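Local coordinates for protein transcriptional regulator (NtrC family) (PDB 3DZD) that probably uses ATP hydrolysis by its AAA+ domain to activate transcription by sigma54 RNA polymerase, under control of a receiver domain, and is captured here inactive with ADP, at residues Lys38-Leu43 and Asp64-Asn69; Lys152-Ile157 and Leu291-Ile296; Leu234-Gln239 and Asn282-Leu287. One frame throughout, in Å; residues are numbered along the deposited sequence.

Interaction 1: residues Lys38-Leu43 and Asp64-Asn69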
# COMPACT_ATOMS: atom_id res chain seq x y z
N LYS A 38 23.07 -10.29 24.61
CA LYS A 38 23.99 -10.94 23.70
C LYS A 38 23.26 -11.30 22.41
O LYS A 38 23.59 -10.80 21.33
CB LYS A 38 24.56 -12.20 24.35
CG LYS A 38 25.23 -13.17 23.41
CD LYS A 38 26.64 -12.74 23.09
CE LYS A 38 27.45 -13.92 22.58
NZ LYS A 38 26.70 -14.66 21.54
N LYS A 39 22.25 -12.16 22.53
CA LYS A 39 21.58 -12.69 21.36
C LYS A 39 20.83 -11.65 20.52
O LYS A 39 20.76 -11.76 19.30
CB LYS A 39 20.67 -13.86 21.75
CG LYS A 39 21.44 -15.16 21.88
CD LYS A 39 20.73 -16.19 22.72
CE LYS A 39 21.51 -17.49 22.69
NZ LYS A 39 21.08 -18.41 23.76
N ILE A 40 20.31 -10.62 21.18
CA ILE A 40 19.57 -9.57 20.48
C ILE A 40 20.48 -8.77 19.55
O ILE A 40 20.16 -8.55 18.38
CB ILE A 40 18.85 -8.64 21.48
CG1 ILE A 40 17.73 -9.41 22.20
CG2 ILE A 40 18.30 -7.41 20.79
CD1 ILE A 40 17.06 -8.63 23.30
N LYS A 41 21.64 -8.36 20.07
CA LYS A 41 22.60 -7.57 19.30
C LYS A 41 23.22 -8.42 18.19
O LYS A 41 23.71 -7.90 17.19
CB LYS A 41 23.70 -7.04 20.22
CG LYS A 41 23.21 -6.04 21.26
CD LYS A 41 24.11 -6.00 22.49
CE LYS A 41 25.49 -5.47 22.15
NZ LYS A 41 26.41 -5.49 23.33
N GLU A 42 23.19 -9.73 18.39
CA GLU A 42 23.84 -10.68 17.51
C GLU A 42 22.94 -11.05 16.34
O GLU A 42 23.40 -11.19 15.20
CB GLU A 42 24.19 -11.93 18.32
CG GLU A 42 25.06 -12.96 17.62
CD GLU A 42 25.32 -14.17 18.50
OE1 GLU A 42 24.36 -14.69 19.11
OE2 GLU A 42 26.48 -14.61 18.58
N LEU A 43 21.65 -11.21 16.61
CA LEU A 43 20.71 -11.72 15.63
C LEU A 43 19.32 -11.11 15.81
O LEU A 43 18.91 -10.78 16.93
CB LEU A 43 20.67 -13.25 15.71
CG LEU A 43 19.45 -14.02 15.20
CD1 LEU A 43 19.29 -13.88 13.69
CD2 LEU A 43 19.57 -15.48 15.59
N ASP A 64 13.17 -1.39 27.04
CA ASP A 64 13.89 -0.25 26.49
C ASP A 64 15.15 -0.70 25.76
O ASP A 64 15.51 -0.16 24.71
CB ASP A 64 14.22 0.78 27.57
CG ASP A 64 12.99 1.49 28.10
OD1 ASP A 64 12.16 1.95 27.29
OD2 ASP A 64 12.86 1.59 29.34
N PHE A 65 15.83 -1.71 26.30
CA PHE A 65 16.98 -2.28 25.61
C PHE A 65 16.58 -2.76 24.23
O PHE A 65 17.28 -2.53 23.25
CB PHE A 65 17.56 -3.44 26.40
CG PHE A 65 18.72 -4.10 25.71
CD1 PHE A 65 20.02 -3.80 26.07
CD2 PHE A 65 18.50 -5.00 24.68
CE1 PHE A 65 21.09 -4.39 25.43
CE2 PHE A 65 19.57 -5.61 24.04
CZ PHE A 65 20.86 -5.30 24.41
N ILE A 66 15.45 -3.47 24.16
CA ILE A 66 14.92 -3.99 22.91
C ILE A 66 14.50 -2.85 21.99
O ILE A 66 14.76 -2.87 20.78
CB ILE A 66 13.71 -4.93 23.19
CG1 ILE A 66 14.15 -6.14 24.01
CG2 ILE A 66 13.04 -5.36 21.89
CD1 ILE A 66 13.02 -6.90 24.64
N LYS A 67 13.83 -1.86 22.57
CA LYS A 67 13.40 -0.68 21.83
C LYS A 67 14.60 0.01 21.19
O LYS A 67 14.48 0.66 20.15
CB LYS A 67 12.70 0.29 22.78
CG LYS A 67 12.31 1.62 22.17
CD LYS A 67 12.09 2.69 23.24
CE LYS A 67 11.23 2.17 24.38
NZ LYS A 67 9.87 1.78 23.93
N GLU A 68 15.76 -0.17 21.81
CA GLU A 68 16.97 0.52 21.38
C GLU A 68 17.75 -0.25 20.32
O GLU A 68 18.20 0.32 19.32
CB GLU A 68 17.88 0.79 22.58
CG GLU A 68 19.02 1.74 22.28
CD GLU A 68 18.52 3.09 21.82
OE1 GLU A 68 17.66 3.68 22.51
OE2 GLU A 68 18.98 3.57 20.76
N ASN A 69 17.91 -1.55 20.53
CA ASN A 69 18.80 -2.36 19.70
C ASN A 69 18.09 -3.35 18.77
O ASN A 69 18.74 -4.12 18.07
CB ASN A 69 19.79 -3.09 20.60
CG ASN A 69 20.33 -2.21 21.71
OD1 ASN A 69 20.30 -0.98 21.62
ND2 ASN A 69 20.83 -2.83 22.77
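Ile-40 has the largest share of this contact, in which the last turns of two neighbouring helices of the receiver domain lie almost parallel, their axes 10.5 Å apart and inclined by 17°. From its CA the Ile-40 side chain sets out toward the other helix, and CB already lies 4.0 Å from CE2 of the Phe-65 ring. There the chain forks. The CG2 methyl, anti to the backbone N, comes to the ring's edge near its plane, with CG2 3.9 Å from CE2 of Phe-65. CG1, beside the backbone N (chi1 -68°), carries the chain on to CD1, which sits between Ile-66 CG1 at 3.9 Å and Phe-65 CE2 at 4.0 Å, the two isoleucines crossing at about a right angle. Phe-65 answers tip to tip: its CG is anti to the backbone N (chi1 178°), so the ring reaches out across the gap. Further along, the aliphatic part of Lys-41 passes the ring's edge at about a right angle, with Lys-41 CD 3.8 Å from CZ of Phe-65. Ile-40 and Ile-66 are buried, while Lys-41 lies on the exposed flank. On the outer surface of the first helix, Lys-38 NZ forms a salt bridge with Glu-42 OE2 at 3.0 Å. In the CheY-like fold these helices, 33-42 and 62-69, flank the parallel sheet; Ile-40 continues inward onto Leu-4 of strand 2-6, Phe-65 stacks on Phe-62 of its own helix, and Gln-258 of the second subunit hydrogen-bonds the carbonyl of Ile-40 at the helix end.

Interaction 2: residues Lys152-Ile157 and Leu291-Ile296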
# COMPACT_ATOMS: atom_id res chain seq x y z
N LYS A 152 -11.08 19.11 9.10
CA LYS A 152 -11.79 18.04 8.42
C LYS A 152 -12.77 18.61 7.39
O LYS A 152 -13.43 17.87 6.67
CB LYS A 152 -12.53 17.13 9.39
CG LYS A 152 -12.80 15.75 8.79
CD LYS A 152 -14.09 15.15 9.32
CE LYS A 152 -14.31 13.75 8.75
NZ LYS A 152 -15.66 13.21 9.08
N ALA A 153 -12.85 19.94 7.32
CA ALA A 153 -13.70 20.61 6.34
C ALA A 153 -13.23 20.29 4.92
O ALA A 153 -12.03 20.17 4.67
CB ALA A 153 -13.69 22.12 6.58
N PRO A 154 -14.17 20.11 3.99
CA PRO A 154 -13.77 19.72 2.63
C PRO A 154 -13.07 20.85 1.88
O PRO A 154 -13.24 22.03 2.19
CB PRO A 154 -15.09 19.35 1.96
CG PRO A 154 -16.05 19.10 3.11
CD PRO A 154 -15.64 20.09 4.14
N VAL A 155 -12.26 20.48 0.90
CA VAL A 155 -11.52 21.44 0.11
C VAL A 155 -11.85 21.25 -1.36
O VAL A 155 -11.84 20.13 -1.85
CB VAL A 155 -9.99 21.28 0.30
CG1 VAL A 155 -9.23 22.29 -0.52
CG2 VAL A 155 -9.64 21.42 1.77
N LEU A 156 -12.14 22.34 -2.05
CA LEU A 156 -12.36 22.31 -3.48
C LEU A 156 -11.16 22.94 -4.17
O LEU A 156 -10.81 24.09 -3.90
CB LEU A 156 -13.64 23.08 -3.85
CG LEU A 156 -13.90 23.23 -5.36
CD1 LEU A 156 -14.28 21.89 -5.97
CD2 LEU A 156 -14.97 24.28 -5.66
N ILE A 157 -10.51 22.18 -5.04
CA ILE A 157 -9.37 22.67 -5.80
C ILE A 157 -9.79 22.99 -7.23
O ILE A 157 -10.14 22.09 -7.98
CB ILE A 157 -8.24 21.63 -5.82
CG1 ILE A 157 -7.90 21.19 -4.39
CG2 ILE A 157 -7.02 22.17 -6.53
CD1 ILE A 157 -6.92 20.05 -4.33
N LEU A 291 -18.82 21.16 -0.24
CA LEU A 291 -17.53 20.69 -0.72
C LEU A 291 -16.46 21.76 -0.74
O LEU A 291 -15.28 21.46 -0.96
CB LEU A 291 -17.66 20.15 -2.13
CG LEU A 291 -18.37 18.82 -2.33
CD1 LEU A 291 -18.55 18.56 -3.81
CD2 LEU A 291 -17.57 17.72 -1.69
N SER A 292 -16.86 23.01 -0.55
CA SER A 292 -15.95 24.14 -0.75
C SER A 292 -15.82 25.08 0.45
O SER A 292 -15.61 26.28 0.27
CB SER A 292 -16.38 24.93 -1.98
OG SER A 292 -17.68 25.46 -1.79
N VAL A 293 -15.94 24.53 1.65
CA VAL A 293 -15.68 25.27 2.88
C VAL A 293 -14.30 25.94 2.83
O VAL A 293 -14.14 27.06 3.29
CB VAL A 293 -15.77 24.33 4.11
CG1 VAL A 293 -15.40 25.07 5.37
CG2 VAL A 293 -17.17 23.76 4.23
N PHE A 294 -13.31 25.23 2.28
CA PHE A 294 -12.04 25.83 1.88
C PHE A 294 -11.85 25.68 0.38
O PHE A 294 -12.29 24.71 -0.22
CB PHE A 294 -10.86 25.15 2.56
CG PHE A 294 -10.81 25.35 4.03
CD1 PHE A 294 -10.75 26.63 4.56
CD2 PHE A 294 -10.81 24.26 4.90
CE1 PHE A 294 -10.71 26.82 5.93
CE2 PHE A 294 -10.76 24.44 6.26
CZ PHE A 294 -10.71 25.73 6.79
N GLN A 295 -11.15 26.63 -0.23
CA GLN A 295 -10.86 26.53 -1.65
C GLN A 295 -9.41 26.84 -1.93
O GLN A 295 -8.75 27.54 -1.15
CB GLN A 295 -11.74 27.47 -2.46
CG GLN A 295 -13.22 27.19 -2.34
CD GLN A 295 -14.01 27.90 -3.42
OE1 GLN A 295 -14.92 28.68 -3.13
NE2 GLN A 295 -13.65 27.64 -4.68
N ILE A 296 -8.91 26.31 -3.04
CA ILE A 296 -7.59 26.63 -3.52
C ILE A 296 -7.70 26.73 -5.02
O ILE A 296 -8.34 25.89 -5.66
CB ILE A 296 -6.57 25.52 -3.19
CG1 ILE A 296 -6.45 25.32 -1.69
CG2 ILE A 296 -5.21 25.83 -3.82
CD1 ILE A 296 -5.72 24.05 -1.30
O HOH W 1 -14.44 18.79 -1.55
O HOH W 2 -11.94 25.90 -5.42
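Three backbone hydrogen bonds join strands 155-157 and 294-296 as parallel neighbours in the sheet of the AAA+ ATPase domain. Phe-294 N donates a hydrogen bond to Pro-154 O at 3.2 Å, nearly along the C=O axis. One step on, Leu-156 N reaches Phe-294 O at 3.0 Å, and Leu-156 O receives Ile-296 N at the same distance; both bonds lie in the plane of the accepting carbonyl. Leu-156 thus uses its N-H and its C=O on the same neighbour, as expected for parallel strands.

Packing is tight along this ladder. Buried Leu-156 sets its CB 3.8 Å from Ser-292 CB, and Pro-154 CB lies 3.6 Å from Leu-291 O. On the other, apolar face, Val-155 has CG1 anti to the backbone N (chi1 -180°), which sends that methyl to Ile-296 CD1 and leaves CG2 at the edge of the Phe-294 ring. A water 2.9 Å from both Val-155 O and Leu-291 O links the chain just before strand 294-296 to the first strand. The loose part is at exposed Gln-295, which runs beside Leu-156 with NE2 3.7 Å from Leu-156 CD2; a second water bridges that amide nitrogen to Leu-156 O. At the start of the pair, Ala-153 CB packs 3.6 Å from CG1 of exposed Val-293.

Strand 294-297 ends the sheet within this chain, whereas 155-158 also bonds to strand 265-270 through Val-155 and Ile-157. Helices 136-149 and 165-176 cover the apolar face: Ile-148 meets Val-155, Phe-294 and Ile-296, while Val-168 packs on Ile-157, whose side chain is about 7 Å from the bound ADP.

Interaction 3: residues Leu234-Gln239 and Asn282-Leu287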
# COMPACT_ATOMS: atom_id res chain seq x y z
N LEU A 234 -20.18 14.40 -12.17
CA LEU A 234 -21.04 13.43 -11.51
C LEU A 234 -22.50 13.59 -11.93
O LEU A 234 -23.01 14.71 -11.98
CB LEU A 234 -20.96 13.58 -9.99
CG LEU A 234 -19.73 13.07 -9.24
CD1 LEU A 234 -19.86 13.39 -7.76
CD2 LEU A 234 -19.56 11.58 -9.46
N ASP A 235 -23.16 12.47 -12.19
CA ASP A 235 -24.60 12.46 -12.44
C ASP A 235 -25.30 13.26 -11.35
O ASP A 235 -24.85 13.28 -10.21
CB ASP A 235 -25.14 11.02 -12.41
CG ASP A 235 -24.53 10.14 -13.50
OD1 ASP A 235 -23.63 10.62 -14.23
OD2 ASP A 235 -24.96 8.98 -13.62
N GLN A 236 -26.40 13.91 -11.69
CA GLN A 236 -27.14 14.66 -10.68
C GLN A 236 -27.83 13.70 -9.73
O GLN A 236 -28.43 14.11 -8.73
CB GLN A 236 -28.13 15.64 -11.32
CG GLN A 236 -28.61 16.71 -10.35
CD GLN A 236 -28.54 18.10 -10.94
OE1 GLN A 236 -28.14 18.28 -12.09
NE2 GLN A 236 -28.92 19.10 -10.15
N ARG A 237 -27.74 12.41 -10.05
CA ARG A 237 -28.24 11.36 -9.18
C ARG A 237 -27.20 11.04 -8.12
O ARG A 237 -27.52 10.93 -6.94
CB ARG A 237 -28.58 10.11 -10.00
CG ARG A 237 -29.12 8.97 -9.17
CD ARG A 237 -30.05 8.08 -9.98
NE ARG A 237 -30.86 7.23 -9.11
CZ ARG A 237 -30.39 6.15 -8.49
NH1 ARG A 237 -29.13 5.79 -8.67
NH2 ARG A 237 -31.19 5.44 -7.71
N VAL A 238 -25.96 10.88 -8.57
CA VAL A 238 -24.82 10.65 -7.67
C VAL A 238 -24.62 11.86 -6.75
O VAL A 238 -24.44 11.69 -5.54
CB VAL A 238 -23.54 10.40 -8.46
CG1 VAL A 238 -22.44 9.90 -7.54
CG2 VAL A 238 -23.79 9.42 -9.59
N GLN A 239 -24.65 13.06 -7.32
CA GLN A 239 -24.52 14.30 -6.56
C GLN A 239 -25.44 14.28 -5.36
O GLN A 239 -25.05 14.65 -4.25
CB GLN A 239 -24.83 15.52 -7.42
CG GLN A 239 -23.82 15.77 -8.52
CD GLN A 239 -24.16 16.97 -9.39
OE1 GLN A 239 -24.83 17.90 -8.96
NE2 GLN A 239 -23.68 16.95 -10.63
N ASN A 282 -26.58 22.35 -13.49
CA ASN A 282 -25.80 21.14 -13.74
C ASN A 282 -25.04 20.64 -12.52
O ASN A 282 -24.25 19.70 -12.60
CB ASN A 282 -24.82 21.37 -14.89
CG ASN A 282 -25.50 21.85 -16.15
OD1 ASN A 282 -26.70 21.61 -16.35
ND2 ASN A 282 -24.75 22.53 -17.01
N PHE A 283 -25.28 21.28 -11.38
CA PHE A 283 -24.61 20.91 -10.14
C PHE A 283 -25.38 21.46 -8.94
O PHE A 283 -25.73 22.64 -8.90
CB PHE A 283 -23.17 21.43 -10.13
CG PHE A 283 -22.29 20.72 -9.16
CD1 PHE A 283 -21.60 19.57 -9.53
CD2 PHE A 283 -22.16 21.19 -7.86
CE1 PHE A 283 -20.79 18.91 -8.62
CE2 PHE A 283 -21.34 20.53 -6.95
CZ PHE A 283 -20.66 19.39 -7.33
N ARG A 284 -25.63 20.59 -7.97
CA ARG A 284 -26.38 20.97 -6.78
C ARG A 284 -25.70 22.08 -6.01
O ARG A 284 -24.49 22.05 -5.79
CB ARG A 284 -26.58 19.77 -5.85
CG ARG A 284 -27.13 18.53 -6.53
CD ARG A 284 -27.39 17.46 -5.48
NE ARG A 284 -28.23 17.99 -4.41
CZ ARG A 284 -29.50 17.66 -4.25
NH1 ARG A 284 -30.08 16.80 -5.09
NH2 ARG A 284 -30.20 18.19 -3.25
N GLU A 285 -26.49 23.04 -5.58
CA GLU A 285 -25.98 24.22 -4.90
C GLU A 285 -25.55 23.89 -3.47
O GLU A 285 -24.53 24.38 -2.99
CB GLU A 285 -27.06 25.30 -4.89
CG GLU A 285 -26.63 26.65 -4.35
CD GLU A 285 -27.79 27.62 -4.21
OE1 GLU A 285 -28.92 27.26 -4.61
OE2 GLU A 285 -27.58 28.73 -3.69
N ASP A 286 -26.34 23.07 -2.79
CA ASP A 286 -26.07 22.73 -1.40
C ASP A 286 -24.83 21.86 -1.29
O ASP A 286 -24.08 21.96 -0.33
CB ASP A 286 -27.28 22.05 -0.75
CG ASP A 286 -27.82 20.87 -1.56
OD1 ASP A 286 -27.21 20.50 -2.59
OD2 ASP A 286 -28.87 20.31 -1.17
N LEU A 287 -24.61 21.02 -2.30
CA LEU A 287 -23.47 20.13 -2.34
C LEU A 287 -22.20 20.94 -2.59
O LEU A 287 -21.14 20.63 -2.06
CB LEU A 287 -23.64 19.11 -3.46
CG LEU A 287 -22.39 18.32 -3.85
CD1 LEU A 287 -22.02 17.36 -2.74
CD2 LEU A 287 -22.59 17.57 -5.15
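Within the AAA+ ATPase fold, the start of helix 236-248 meets the turn leading into helix 285-291, and the buried amide of Gln-239 joins the two. Gln-239 CG lies anti to its carbonyl carbon (chi1 -67°), and the chain runs extended from there, carrying the amide across to the other segment. Its oxygen accepts one hydrogen bond: Arg-284 N donates to Gln-239 OE1 at 3.0 Å, nearly along the C=O axis. Arg-284 is the N-cap of helix 285-291, so this side-chain carbonyl satisfies the N-H of the residue at the mouth of that helix. The amide nitrogen faces two carbonyls. Gln-239 NE2 reaches back to Leu-234 O at 2.7 Å, from above that carbonyl's plane, and makes a straight but weak bond to Asn-282 O at 3.4 Å. Two good bonds and one weak one hold the amide and set its rotation. Its oxygen lies over one face of the Phe-283 ring, the amide and ring planes 35° apart, and Leu-287 CD2 packs 3.8 Å from Gln-239 CB. Asn-282 ND2 is satisfied by Glu-277 of helix 274-279. Arg-284, bent at chi3 (53°), holds Asp-286 side-on in a salt bridge: NE to OD1 and NH2 to OD2, both 3.3 Å, each oxygen using its syn lone pair, with OD2 in the guanidinium plane.

Overall arrangement
Interaction 1 belongs to the receiver domain, while interactions 2 and 3 share the AAA+ ATPase domain. Along the chain interaction 1 closes first; interaction 3 is then nested inside the long loop closed by interaction 2. The centres of interactions 1 and 2 are 48 Å apart and those of 1 and 3 are 58 Å apart, on opposite sides of the chain's centre, so they lie in separate domains, probably the regulatory and the ATP-hydrolysing parts. Interactions 2 and 3 are neighbours, with centres 16 Å apart. Helix 285-291 leads from interaction 3 toward strand 294-297 of interaction 2, and Leu-291 CD1 packs on Phe-283 CZ, so the turn before this helix meets the helix's far end.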